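Local coordinates for exoenzyme S synthesis protein C (Pseudomonas aeruginosa, PDB 3KXY) that interacts with the antiactivator ExsD and inhibits it, so that ExsA-mediated transcription can proceed in the regulatory cascade of the type III secretion system, at residues Asp2-Val7 with Leu43-Glu48; Asn8-Glu13 with Ala104-Glu109; Val39-Leu44 with Leu54-Val59. The protein carries 2 engineered substitutions. All coordinates share one frame; numbering follows the deposited sequence.

Contact 1. Residues Asp2-Val7 with Leu43-Glu48; sequences DLTSKV and LLLLAE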
ATOM      1  N   ASP J   2      23.958   3.440  10.362  1.00 97.28           N
ATOM      2  CA  ASP J   2      22.779   3.987   9.699  1.00 95.35           C
ATOM      3  C   ASP J   2      21.887   2.878   9.149  1.00 90.92           C
ATOM      4  O   ASP J   2      22.277   1.710   9.120  1.00 90.68           O
ATOM      5  CB  ASP J   2      23.182   4.960   8.586  1.00101.73           C
ATOM      6  CG  ASP J   2      24.058   4.313   7.529  1.00105.43           C
ATOM      7  OD1 ASP J   2      25.235   4.710   7.402  1.00105.59           O
ATOM      8  OD2 ASP J   2      23.569   3.409   6.821  1.00108.39           O
ATOM      9  N   LEU J   3      20.687   3.249   8.714  1.00 88.85           N
ATOM     10  CA  LEU J   3      19.720   2.280   8.210  1.00 81.12           C
ATOM     11  C   LEU J   3      20.183   1.630   6.909  1.00 80.35           C
ATOM     12  O   LEU J   3      20.040   0.421   6.725  1.00 82.16           O
ATOM     13  CB  LEU J   3      18.351   2.938   8.011  1.00 74.64           C
ATOM     14  CG  LEU J   3      17.236   2.030   7.487  1.00 73.41           C
ATOM     15  CD1 LEU J   3      17.070   0.805   8.377  1.00 70.91           C
ATOM     16  CD2 LEU J   3      15.927   2.794   7.376  1.00 75.44           C
ATOM     17  N   THR J   4      20.737   2.438   6.010  1.00 76.52           N
ATOM     18  CA  THR J   4      21.199   1.947   4.716  1.00 74.34           C
ATOM     19  C   THR J   4      22.152   0.762   4.858  1.00 77.45           C
ATOM     20  O   THR J   4      22.002  -0.248   4.172  1.00 80.70           O
ATOM     21  CB  THR J   4      21.889   3.060   3.902  1.00 74.18           C
ATOM     22  OG1 THR J   4      20.914   4.024   3.491  1.00 73.41           O
ATOM     23  CG2 THR J   4      22.566   2.481   2.668  1.00 74.44           C
ATOM     24  N   SER J   5      23.130   0.888   5.748  1.00 77.27           N
ATOM     25  CA  SER J   5      24.114  -0.169   5.952  1.00 83.01           C
ATOM     26  C   SER J   5      23.497  -1.375   6.653  1.00 85.11           C
ATOM     27  O   SER J   5      23.939  -2.509   6.465  1.00 85.24           O
ATOM     28  CB  SER J   5      25.316   0.356   6.741  1.00 86.53           C
ATOM     29  OG  SER J   5      24.905   0.956   7.955  1.00 90.20           O
ATOM     30  N   LYS J   6      22.472  -1.124   7.460  1.00 82.44           N
ATOM     31  CA  LYS J   6      21.769  -2.195   8.153  1.00 79.91           C
ATOM     32  C   LYS J   6      21.062  -3.081   7.133  1.00 71.23           C
ATOM     33  O   LYS J   6      21.040  -4.305   7.268  1.00 66.61           O
ATOM     34  CB  LYS J   6      20.765  -1.614   9.153  1.00 88.40           C
ATOM     35  CG  LYS J   6      20.395  -2.543  10.304  1.00 96.13           C
ATOM     36  CD  LYS J   6      19.511  -3.696   9.849  1.00 99.90           C
ATOM     37  CE  LYS J   6      19.164  -4.617  11.011  1.00102.50           C
ATOM     38  NZ  LYS J   6      18.326  -5.771  10.579  1.00100.51           N
ATOM     39  N   VAL J   7      20.492  -2.454   6.108  1.00 68.17           N
ATOM     40  CA  VAL J   7      19.808  -3.187   5.047  1.00 67.24           C
ATOM     41  C   VAL J   7      20.809  -3.823   4.085  1.00 69.14           C
ATOM     42  O   VAL J   7      20.613  -4.948   3.625  1.00 72.47           O
ATOM     43  CB  VAL J   7      18.835  -2.281   4.264  1.00 63.40           C
ATOM     44  CG1 VAL J   7      18.206  -3.042   3.108  1.00 58.14           C
ATOM     45  CG2 VAL J   7      17.759  -1.739   5.190  1.00 65.81           C
ATOM     46  N   LEU J  43      13.770  -3.160  -5.191  1.00 67.96           N
ATOM     47  CA  LEU J  43      13.803  -2.817  -3.775  1.00 69.65           C
ATOM     48  C   LEU J  43      13.988  -1.314  -3.600  1.00 76.91           C
ATOM     49  O   LEU J  43      14.846  -0.709  -4.240  1.00 77.95           O
ATOM     50  CB  LEU J  43      14.937  -3.564  -3.069  1.00 66.38           C
ATOM     51  CG  LEU J  43      15.112  -5.049  -3.401  1.00 64.45           C
ATOM     52  CD1 LEU J  43      16.308  -5.621  -2.657  1.00 62.72           C
ATOM     53  CD2 LEU J  43      13.853  -5.837  -3.081  1.00 62.54           C
ATOM     54  N   LEU J  44      13.180  -0.721  -2.728  1.00 81.64           N
ATOM     55  CA  LEU J  44      13.219   0.718  -2.496  1.00 85.55           C
ATOM     56  C   LEU J  44      13.312   1.033  -1.009  1.00 85.52           C
ATOM     57  O   LEU J  44      12.361   0.811  -0.261  1.00 90.13           O
ATOM     58  CB  LEU J  44      11.967   1.375  -3.074  1.00 90.66           C
ATOM     59  CG  LEU J  44      11.804   1.321  -4.592  1.00 92.02           C
ATOM     60  CD1 LEU J  44      10.334   1.332  -4.979  1.00 95.33           C
ATOM     61  CD2 LEU J  44      12.546   2.477  -5.238  1.00 89.36           C
ATOM     62  N   LEU J  45      14.458   1.554  -0.581  1.00 80.25           N
ATOM     63  CA  LEU J  45      14.635   1.933   0.816  1.00 77.07           C
ATOM     64  C   LEU J  45      14.260   3.392   1.052  1.00 83.16           C
ATOM     65  O   LEU J  45      14.862   4.301   0.475  1.00 85.98           O
ATOM     66  CB  LEU J  45      16.073   1.687   1.272  1.00 71.27           C
ATOM     67  CG  LEU J  45      16.388   2.156   2.695  1.00 67.90           C
ATOM     68  CD1 LEU J  45      15.500   1.446   3.706  1.00 63.96           C
ATOM     69  CD2 LEU J  45      17.855   1.943   3.026  1.00 71.96           C
ATOM     70  N   LEU J  46      13.259   3.609   1.899  1.00 81.40           N
ATOM     71  CA  LEU J  46      12.858   4.955   2.280  1.00 84.29           C
ATOM     72  C   LEU J  46      13.389   5.278   3.671  1.00 86.73           C
ATOM     73  O   LEU J  46      12.724   5.018   4.673  1.00 87.70           O
ATOM     74  CB  LEU J  46      11.336   5.085   2.254  1.00 86.65           C
ATOM     75  CG  LEU J  46      10.642   4.715   0.943  1.00 87.91           C
ATOM     76  CD1 LEU J  46       9.152   5.004   1.029  1.00 86.63           C
ATOM     77  CD2 LEU J  46      11.267   5.463  -0.224  1.00 92.87           C
ATOM     78  N   ALA J  47      14.592   5.841   3.729  1.00 89.86           N
ATOM     79  CA  ALA J  47      15.243   6.130   5.002  1.00 96.68           C
ATOM     80  C   ALA J  47      14.430   7.101   5.851  1.00105.69           C
ATOM     81  O   ALA J  47      14.479   7.056   7.081  1.00108.05           O
ATOM     82  CB  ALA J  47      16.646   6.673   4.771  1.00 96.67           C
ATOM     83  N   GLU J  48      13.680   7.974   5.187  1.00110.67           N
ATOM     84  CA  GLU J  48      12.878   8.981   5.873  1.00115.75           C
ATOM     85  C   GLU J  48      11.771   8.335   6.699  1.00114.45           C
ATOM     86  O   GLU J  48      11.613   8.631   7.883  1.00116.02           O
ATOM     87  CB  GLU J  48      12.267   9.956   4.864  1.00123.11           C
ATOM     88  CG  GLU J  48      13.179  10.307   3.697  1.00129.08           C
ATOM     89  CD  GLU J  48      13.224   9.216   2.642  1.00129.92           C
ATOM     90  OE1 GLU J  48      12.311   8.363   2.628  1.00130.56           O
ATOM     91  OE2 GLU J  48      14.169   9.212   1.825  1.00128.10           O
TER

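Contact 2. Residues Asn8-Glu13 with Ala104-Glu109; sequences NRLLAE and AQLTLE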
ATOM      1  N   ASN J   8      21.882  -3.099   3.784  1.00 66.95           N
ATOM      2  CA  ASN J   8      22.953  -3.637   2.954  1.00 68.57           C
ATOM      3  C   ASN J   8      23.530  -4.910   3.558  1.00 72.24           C
ATOM      4  O   ASN J   8      23.995  -5.794   2.842  1.00 73.81           O
ATOM      5  CB  ASN J   8      24.060  -2.598   2.760  1.00 70.36           C
ATOM      6  CG  ASN J   8      23.688  -1.530   1.753  1.00 69.50           C
ATOM      7  OD1 ASN J   8      22.891  -1.767   0.845  1.00 68.84           O
ATOM      8  ND2 ASN J   8      24.270  -0.346   1.903  1.00 71.73           N
ATOM      9  N   ARG J   9      23.498  -4.989   4.884  1.00 77.59           N
ATOM     10  CA  ARG J   9      23.973  -6.165   5.604  1.00 77.35           C
ATOM     11  C   ARG J   9      23.024  -7.333   5.372  1.00 74.02           C
ATOM     12  O   ARG J   9      23.449  -8.481   5.250  1.00 74.11           O
ATOM     13  CB  ARG J   9      24.074  -5.860   7.100  1.00 78.77           C
ATOM     14  CG  ARG J   9      24.720  -6.958   7.929  1.00 81.56           C
ATOM     15  CD  ARG J   9      26.097  -7.309   7.392  1.00 87.74           C
ATOM     16  NE  ARG J   9      26.921  -7.995   8.384  1.00 88.60           N
ATOM     17  CZ  ARG J   9      26.754  -9.261   8.748  1.00 85.26           C
ATOM     18  NH1 ARG J   9      25.781  -9.985   8.211  1.00 82.35           N
ATOM     19  NH2 ARG J   9      27.555  -9.802   9.655  1.00 85.06           N
ATOM     20  N   LEU J  10      21.734  -7.024   5.309  1.00 71.83           N
ATOM     21  CA  LEU J  10      20.709  -8.034   5.093  1.00 70.45           C
ATOM     22  C   LEU J  10      20.737  -8.537   3.653  1.00 68.51           C
ATOM     23  O   LEU J  10      20.540  -9.725   3.398  1.00 71.03           O
ATOM     24  CB  LEU J  10      19.328  -7.467   5.439  1.00 69.10           C
ATOM     25  CG  LEU J  10      18.118  -8.402   5.363  1.00 67.94           C
ATOM     26  CD1 LEU J  10      16.995  -7.885   6.249  1.00 69.98           C
ATOM     27  CD2 LEU J  10      17.637  -8.570   3.931  1.00 66.53           C
ATOM     28  N   LEU J  11      20.984  -7.629   2.715  1.00 60.98           N
ATOM     29  CA  LEU J  11      21.030  -7.988   1.303  1.00 53.02           C
ATOM     30  C   LEU J  11      22.295  -8.772   0.958  1.00 52.32           C
ATOM     31  O   LEU J  11      22.310  -9.557   0.011  1.00 53.96           O
ATOM     32  CB  LEU J  11      20.916  -6.738   0.428  1.00 52.61           C
ATOM     33  CG  LEU J  11      19.567  -6.016   0.488  1.00 53.40           C
ATOM     34  CD1 LEU J  11      19.631  -4.679  -0.235  1.00 57.14           C
ATOM     35  CD2 LEU J  11      18.461  -6.891  -0.087  1.00 46.41           C
ATOM     36  N   ALA J  12      23.355  -8.556   1.731  1.00 47.75           N
ATOM     37  CA  ALA J  12      24.597  -9.293   1.535  1.00 44.00           C
ATOM     38  C   ALA J  12      24.425 -10.742   1.979  1.00 53.62           C
ATOM     39  O   ALA J  12      24.893 -11.666   1.312  1.00 56.18           O
ATOM     40  CB  ALA J  12      25.736  -8.636   2.298  1.00 34.32           C
ATOM     41  N   GLU J  13      23.751 -10.930   3.111  1.00 54.08           N
ATOM     42  CA  GLU J  13      23.482 -12.265   3.629  1.00 57.18           C
ATOM     43  C   GLU J  13      22.494 -13.000   2.729  1.00 56.20           C
ATOM     44  O   GLU J  13      22.636 -14.198   2.486  1.00 54.95           O
ATOM     45  CB  GLU J  13      22.944 -12.191   5.058  1.00 59.46           C
ATOM     46  CG  GLU J  13      22.699 -13.548   5.696  1.00 63.32           C
ATOM     47  CD  GLU J  13      22.222 -13.441   7.128  1.00 72.51           C
ATOM     48  OE1 GLU J  13      22.051 -12.303   7.613  1.00 82.92           O
ATOM     49  OE2 GLU J  13      22.018 -14.493   7.770  1.00 69.71           O
ATOM     50  N   ALA J 104      11.119  -1.917  11.738  1.00 75.64           N
ATOM     51  CA  ALA J 104      11.017  -2.555  13.048  1.00 80.26           C
ATOM     52  C   ALA J 104      10.938  -4.076  12.944  1.00 79.91           C
ATOM     53  O   ALA J 104      11.360  -4.790  13.855  1.00 76.81           O
ATOM     54  CB  ALA J 104       9.815  -2.011  13.810  1.00 78.23           C
ATOM     55  N   GLN J 105      10.392  -4.565  11.835  1.00 83.49           N
ATOM     56  CA  GLN J 105      10.250  -6.003  11.621  1.00 85.73           C
ATOM     57  C   GLN J 105      11.144  -6.495  10.487  1.00 86.25           C
ATOM     58  O   GLN J 105      11.051  -7.651  10.072  1.00 88.12           O
ATOM     59  CB  GLN J 105       8.791  -6.369  11.331  1.00 86.79           C
ATOM     60  CG  GLN J 105       7.840  -6.150  12.500  1.00 95.81           C
ATOM     61  CD  GLN J 105       7.478  -4.690  12.697  1.00105.64           C
ATOM     62  OE1 GLN J 105       7.563  -3.887  11.768  1.00109.99           O
ATOM     63  NE2 GLN J 105       7.062  -4.341  13.910  1.00107.51           N
ATOM     64  N   LEU J 106      12.010  -5.616   9.994  1.00 83.59           N
ATOM     65  CA  LEU J 106      12.897  -5.959   8.887  1.00 78.10           C
ATOM     66  C   LEU J 106      14.008  -6.915   9.310  1.00 79.13           C
ATOM     67  O   LEU J 106      15.028  -6.499   9.861  1.00 83.94           O
ATOM     68  CB  LEU J 106      13.503  -4.697   8.268  1.00 72.32           C
ATOM     69  CG  LEU J 106      14.493  -4.930   7.125  1.00 67.30           C
ATOM     70  CD1 LEU J 106      13.833  -5.709   6.000  1.00 66.88           C
ATOM     71  CD2 LEU J 106      15.051  -3.613   6.613  1.00 67.46           C
ATOM     72  N   THR J 107      13.799  -8.200   9.052  1.00 72.55           N
ATOM     73  CA  THR J 107      14.818  -9.208   9.302  1.00 70.32           C
ATOM     74  C   THR J 107      15.026 -10.016   8.029  1.00 68.46           C
ATOM     75  O   THR J 107      14.283  -9.855   7.062  1.00 69.99           O
ATOM     76  CB  THR J 107      14.413 -10.156  10.446  1.00 74.72           C
ATOM     77  OG1 THR J 107      13.246 -10.898  10.071  1.00 72.27           O
ATOM     78  CG2 THR J 107      14.122  -9.369  11.715  1.00 77.49           C
ATOM     79  N   LEU J 108      16.039 -10.875   8.024  1.00 65.89           N
ATOM     80  CA  LEU J 108      16.282 -11.733   6.873  1.00 63.80           C
ATOM     81  C   LEU J 108      15.087 -12.648   6.632  1.00 63.72           C
ATOM     82  O   LEU J 108      14.570 -12.729   5.518  1.00 62.96           O
ATOM     83  CB  LEU J 108      17.550 -12.566   7.070  1.00 62.85           C
ATOM     84  CG  LEU J 108      17.853 -13.594   5.978  1.00 59.42           C
ATOM     85  CD1 LEU J 108      17.963 -12.926   4.614  1.00 55.94           C
ATOM     86  CD2 LEU J 108      19.122 -14.360   6.306  1.00 62.33           C
ATOM     87  N   GLU J 109      14.652 -13.328   7.689  1.00 66.47           N
ATOM     88  CA  GLU J 109      13.528 -14.255   7.603  1.00 69.81           C
ATOM     89  C   GLU J 109      12.280 -13.578   7.051  1.00 68.66           C
ATOM     90  O   GLU J 109      11.583 -14.132   6.201  1.00 66.88           O
ATOM     91  CB  GLU J 109      13.230 -14.853   8.980  1.00 77.14           C
ATOM     92  CG  GLU J 109      12.014 -15.762   9.017  1.00 83.63           C
ATOM     93  CD  GLU J 109      11.761 -16.331  10.398  1.00 93.09           C
ATOM     94  OE1 GLU J 109      12.579 -16.073  11.306  1.00 97.83           O
ATOM     95  OE2 GLU J 109      10.745 -17.035  10.576  1.00 94.77           O
TER

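Contact 3. Residues Val39-Leu44 with Leu54-Val59; sequences VGVTLL and LEADVV. Engineered in segment 54-59: Val59 (natural residue Ala).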
ATOM      1  N   VAL J  39       9.678 -12.216 -14.046  1.00 85.06           N
ATOM      2  CA  VAL J  39       9.183 -11.314 -13.011  1.00 78.95           C
ATOM      3  C   VAL J  39      10.288 -10.439 -12.428  1.00 78.86           C
ATOM      4  O   VAL J  39      11.181 -10.926 -11.737  1.00 77.78           O
ATOM      5  CB  VAL J  39       8.508 -12.086 -11.865  1.00 76.88           C
ATOM      6  CG1 VAL J  39       7.962 -11.118 -10.827  1.00 74.57           C
ATOM      7  CG2 VAL J  39       7.401 -12.976 -12.405  1.00 80.94           C
ATOM      8  N   GLY J  40      10.216  -9.140 -12.706  1.00 80.76           N
ATOM      9  CA  GLY J  40      11.184  -8.192 -12.185  1.00 76.52           C
ATOM     10  C   GLY J  40      10.750  -7.601 -10.857  1.00 72.78           C
ATOM     11  O   GLY J  40       9.601  -7.193 -10.692  1.00 73.43           O
ATOM     12  N   VAL J  41      11.675  -7.557  -9.905  1.00 68.22           N
ATOM     13  CA  VAL J  41      11.390  -7.015  -8.583  1.00 66.15           C
ATOM     14  C   VAL J  41      12.391  -5.920  -8.228  1.00 68.14           C
ATOM     15  O   VAL J  41      13.591  -6.073  -8.442  1.00 68.42           O
ATOM     16  CB  VAL J  41      11.418  -8.118  -7.503  1.00 61.01           C
ATOM     17  CG1 VAL J  41      11.264  -7.518  -6.112  1.00 55.15           C
ATOM     18  CG2 VAL J  41      10.330  -9.148  -7.770  1.00 58.77           C
ATOM     19  N   THR J  42      11.892  -4.811  -7.693  1.00 70.30           N
ATOM     20  CA  THR J  42      12.751  -3.691  -7.327  1.00 74.65           C
ATOM     21  C   THR J  42      12.628  -3.355  -5.843  1.00 70.44           C
ATOM     22  O   THR J  42      11.523  -3.280  -5.304  1.00 68.91           O
ATOM     23  CB  THR J  42      12.441  -2.439  -8.173  1.00 77.24           C
ATOM     24  OG1 THR J  42      12.606  -2.745  -9.563  1.00 76.79           O
ATOM     25  CG2 THR J  42      13.371  -1.293  -7.801  1.00 75.85           C
ATOM     26  N   LEU J  43      13.770  -3.160  -5.191  1.00 67.96           N
ATOM     27  CA  LEU J  43      13.803  -2.817  -3.775  1.00 69.65           C
ATOM     28  C   LEU J  43      13.988  -1.314  -3.600  1.00 76.91           C
ATOM     29  O   LEU J  43      14.846  -0.709  -4.240  1.00 77.95           O
ATOM     30  CB  LEU J  43      14.937  -3.564  -3.069  1.00 66.38           C
ATOM     31  CG  LEU J  43      15.112  -5.049  -3.401  1.00 64.45           C
ATOM     32  CD1 LEU J  43      16.308  -5.621  -2.657  1.00 62.72           C
ATOM     33  CD2 LEU J  43      13.853  -5.837  -3.081  1.00 62.54           C
ATOM     34  N   LEU J  44      13.180  -0.721  -2.728  1.00 81.64           N
ATOM     35  CA  LEU J  44      13.219   0.718  -2.496  1.00 85.55           C
ATOM     36  C   LEU J  44      13.312   1.033  -1.009  1.00 85.52           C
ATOM     37  O   LEU J  44      12.361   0.811  -0.261  1.00 90.13           O
ATOM     38  CB  LEU J  44      11.967   1.375  -3.074  1.00 90.66           C
ATOM     39  CG  LEU J  44      11.804   1.321  -4.592  1.00 92.02           C
ATOM     40  CD1 LEU J  44      10.334   1.332  -4.979  1.00 95.33           C
ATOM     41  CD2 LEU J  44      12.546   2.477  -5.238  1.00 89.36           C
ATOM     42  N   LEU J  54       8.767  -2.887  -1.942  1.00 73.37           N
ATOM     43  CA  LEU J  54       9.006  -3.980  -2.874  1.00 72.67           C
ATOM     44  C   LEU J  54       8.056  -3.890  -4.063  1.00 78.31           C
ATOM     45  O   LEU J  54       6.858  -4.142  -3.932  1.00 78.08           O
ATOM     46  CB  LEU J  54       8.836  -5.331  -2.174  1.00 72.11           C
ATOM     47  CG  LEU J  54       9.616  -5.568  -0.877  1.00 68.72           C
ATOM     48  CD1 LEU J  54       9.265  -6.920  -0.284  1.00 69.76           C
ATOM     49  CD2 LEU J  54      11.109  -5.465  -1.116  1.00 69.71           C
ATOM     50  N   GLU J  55       8.595  -3.523  -5.222  1.00 84.54           N
ATOM     51  CA  GLU J  55       7.805  -3.469  -6.446  1.00 88.54           C
ATOM     52  C   GLU J  55       7.949  -4.769  -7.228  1.00 89.05           C
ATOM     53  O   GLU J  55       9.024  -5.368  -7.262  1.00 88.25           O
ATOM     54  CB  GLU J  55       8.230  -2.284  -7.315  1.00 94.56           C
ATOM     55  CG  GLU J  55       7.944  -0.923  -6.700  1.00101.63           C
ATOM     56  CD  GLU J  55       8.344   0.222  -7.611  1.00108.33           C
ATOM     57  OE1 GLU J  55       8.894  -0.046  -8.701  1.00106.84           O
ATOM     58  OE2 GLU J  55       8.108   1.391  -7.237  1.00111.81           O
ATOM     59  N   ALA J  56       6.861  -5.203  -7.857  1.00 89.15           N
ATOM     60  CA  ALA J  56       6.871  -6.437  -8.631  1.00 87.16           C
ATOM     61  C   ALA J  56       6.094  -6.283  -9.932  1.00 89.96           C
ATOM     62  O   ALA J  56       4.899  -5.987  -9.919  1.00 92.62           O
ATOM     63  CB  ALA J  56       6.303  -7.580  -7.806  1.00 84.10           C
ATOM     64  N   ASP J  57       6.778  -6.481 -11.053  1.00 89.55           N
ATOM     65  CA  ASP J  57       6.134  -6.428 -12.361  1.00 91.55           C
ATOM     66  C   ASP J  57       5.307  -7.688 -12.597  1.00 86.44           C
ATOM     67  O   ASP J  57       5.829  -8.802 -12.549  1.00 85.16           O
ATOM     68  CB  ASP J  57       7.173  -6.262 -13.474  1.00 98.59           C
ATOM     69  CG  ASP J  57       7.884  -4.921 -13.415  1.00104.53           C
ATOM     70  OD1 ASP J  57       7.552  -4.106 -12.529  1.00107.06           O
ATOM     71  OD2 ASP J  57       8.776  -4.683 -14.258  1.00105.69           O
ATOM     72  N   VAL J  58       4.016  -7.503 -12.850  1.00 82.10           N
ATOM     73  CA  VAL J  58       3.102  -8.621 -13.049  1.00 75.06           C
ATOM     74  C   VAL J  58       2.890  -8.928 -14.531  1.00 73.10           C
ATOM     75  O   VAL J  58       3.406  -9.920 -15.045  1.00 71.11           O
ATOM     76  CB  VAL J  58       1.744  -8.358 -12.376  1.00 75.30           C
ATOM     77  CG1 VAL J  58       0.812  -9.541 -12.580  1.00 76.85           C
ATOM     78  CG2 VAL J  58       1.939  -8.076 -10.894  1.00 73.47           C
ATOM     79  N   VAL J  59       2.131  -8.075 -15.215  1.00 74.89           N
ATOM     80  CA  VAL J  59       1.851  -8.271 -16.636  1.00 80.82           C
ATOM     81  C   VAL J  59       1.914  -6.980 -17.444  1.00 90.20           C
ATOM     82  O   VAL J  59       1.931  -5.882 -16.886  1.00 91.76           O
ATOM     83  CB  VAL J  59       0.466  -8.903 -16.862  1.00 76.53           C
ATOM     84  CG1 VAL J  59       0.514 -10.395 -16.607  1.00 78.81           C
ATOM     85  CG2 VAL J  59      -0.577  -8.226 -15.985  1.00 73.79           C
TER

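Contact 1. Residues Asp2-Val7 with Leu43-Glu48
Asp2 O, just ahead of the helical turn that sets Leu3 and Thr4 against Leu45, accepts two donors from the same face of its carbonyl plane: Ser5 OG at 3.0 Å and Lys6 N at 3.3 Å. Asp2 is also the N-cap residue: its OD2 accepts from Ser5 N at 2.8 Å in a fairly straight bond (162° at the hydrogen). Helix 3-7, started in this way, passes strand 43-46 at 10.0 Å between axes, their directions 149° apart. The contact thus sets the first turn of the N-terminal helix of this CesT-family fold against the end of strand 39-46. Leu45 bridges the gap with both methyls: CD1 approaches Leu3 CD2 at 3.9 Å and Val7 CG2 at 4.2 Å, while CD2 lies 3.7 Å from Thr4 OG1. Leu3 CD2 also reaches the backbone of Ala47, where the strand has ended. Leu25, from the loop between helix 3-18 and strand 30-35, packs on both Val7 and Leu45. No hydrogen bond spans the contact: its directional bonds serve the helix start, where the Asp2 carboxylate would be favoured by the helix dipole, and the join to the strand rests on undirected methyl packing.

Contact 2. Residues Asn8-Glu13 with Ala104-Glu109
Leu10 lays its CD1 methyl over the face of the peptide joining Thr107 to Leu108, with Thr107 C 3.4 Å from Leu10 CD1 and Leu108 N only slightly farther. Chi1 of -176° sets CG anti to the backbone N, and the CB of Leu10 already points toward segment 104-109. The same methyl meets Leu106 CD1 at 3.8 Å, and the other branch approaches more loosely, Leu10 CD2 to Leu108 CD1 at 4.4 Å. The backbones come nearest at the same place, where Leu10 CA and Leu108 CA are 6.0 Å apart. One turn further along the helix, Glu13 extends its chain so that Leu108 CD2 sits over the flat face of the carboxylate, 3.3 Å from Glu13 CD; the methylene Glu13 CG is 3.7 Å from that methyl. Leu108 also touches Phe14 and Arg17 of helix 3-18, and Leu10 reaches Phe111 on the second helix. Thr107 is the N-cap residue of helix 108-128, its OG1 bonded to Cys110 N, so the peptide under Leu10 belongs to a capped helix start. No hydrogen bond crosses between the segments. In this CesT-family fold the N-terminal helix is therefore joined to the loop and first turn of the C-terminal helix by leucine methyls set against a peptide face and against one another, with the carboxylate of Glu13 meeting a Leu108 methyl by contact alone.

Contact 3. Residues Val39-Leu44 with Leu54-Val59
Strands 39-44 and 54-59 run antiparallel, 163° between their directions and 4.7 Å between their axes, as the paired arms of a beta hairpin in the central sheet of this CesT-family chaperone fold. Thr42 and Glu55 form a hydrogen-bonded pair, with Glu55 N to Thr42 O at 2.9 Å and Thr42 N to Glu55 O at 3.0 Å. Asp57 N adds a nearly straight bond (172° at the hydrogen) to Gly40 O at 2.9 Å. Val41 with Ala56 and Leu43 with Leu54 are non-hydrogen-bonded pairs whose side chains share one face. There the leucines lie side by side and point the same way, meeting through their CD2 methyls, while Val41, Leu54 and Ala56 pack on helix 108-128. Thr42 and Glu55 occupy the other face. Thr42 OG1 is bonded to Ser32 OG, and Glu55 OE1 makes a long, weak ion pair with Arg77 of the second subunit. Chi1 of -66° puts CG of Glu55 anti to the carbonyl carbon, and the chain, extended beyond CG, crosses Leu44, whose CD1 meets both that CG and the carboxylate. Glu55 O, besides accepting from Thr42 N, lies 3.2 Å from Val41 CA in a CA-H...O contact.

In the fold
From the N terminus, helix 3-18 makes two successive attachments. Contact 1 closes the first loop, bringing the end of strand 39-46 back to the helix's first turn, and contact 2 ties the following turns to the start of helix 108-128. Their segments alternate along the chain, so the two closures cross, and they meet in space where Val7 packs on Leu106. Contact 3 is a short-range hairpin closure lying wholly within the long span of contact 2; it shares Leu43 and Leu44 with contact 1. Leu43 CD1 also touches Leu11 CD2, at 3.6 Å, linking the hairpin strand to the helix. Together the three contacts tie N-terminal helix, sheet and C-terminal helix.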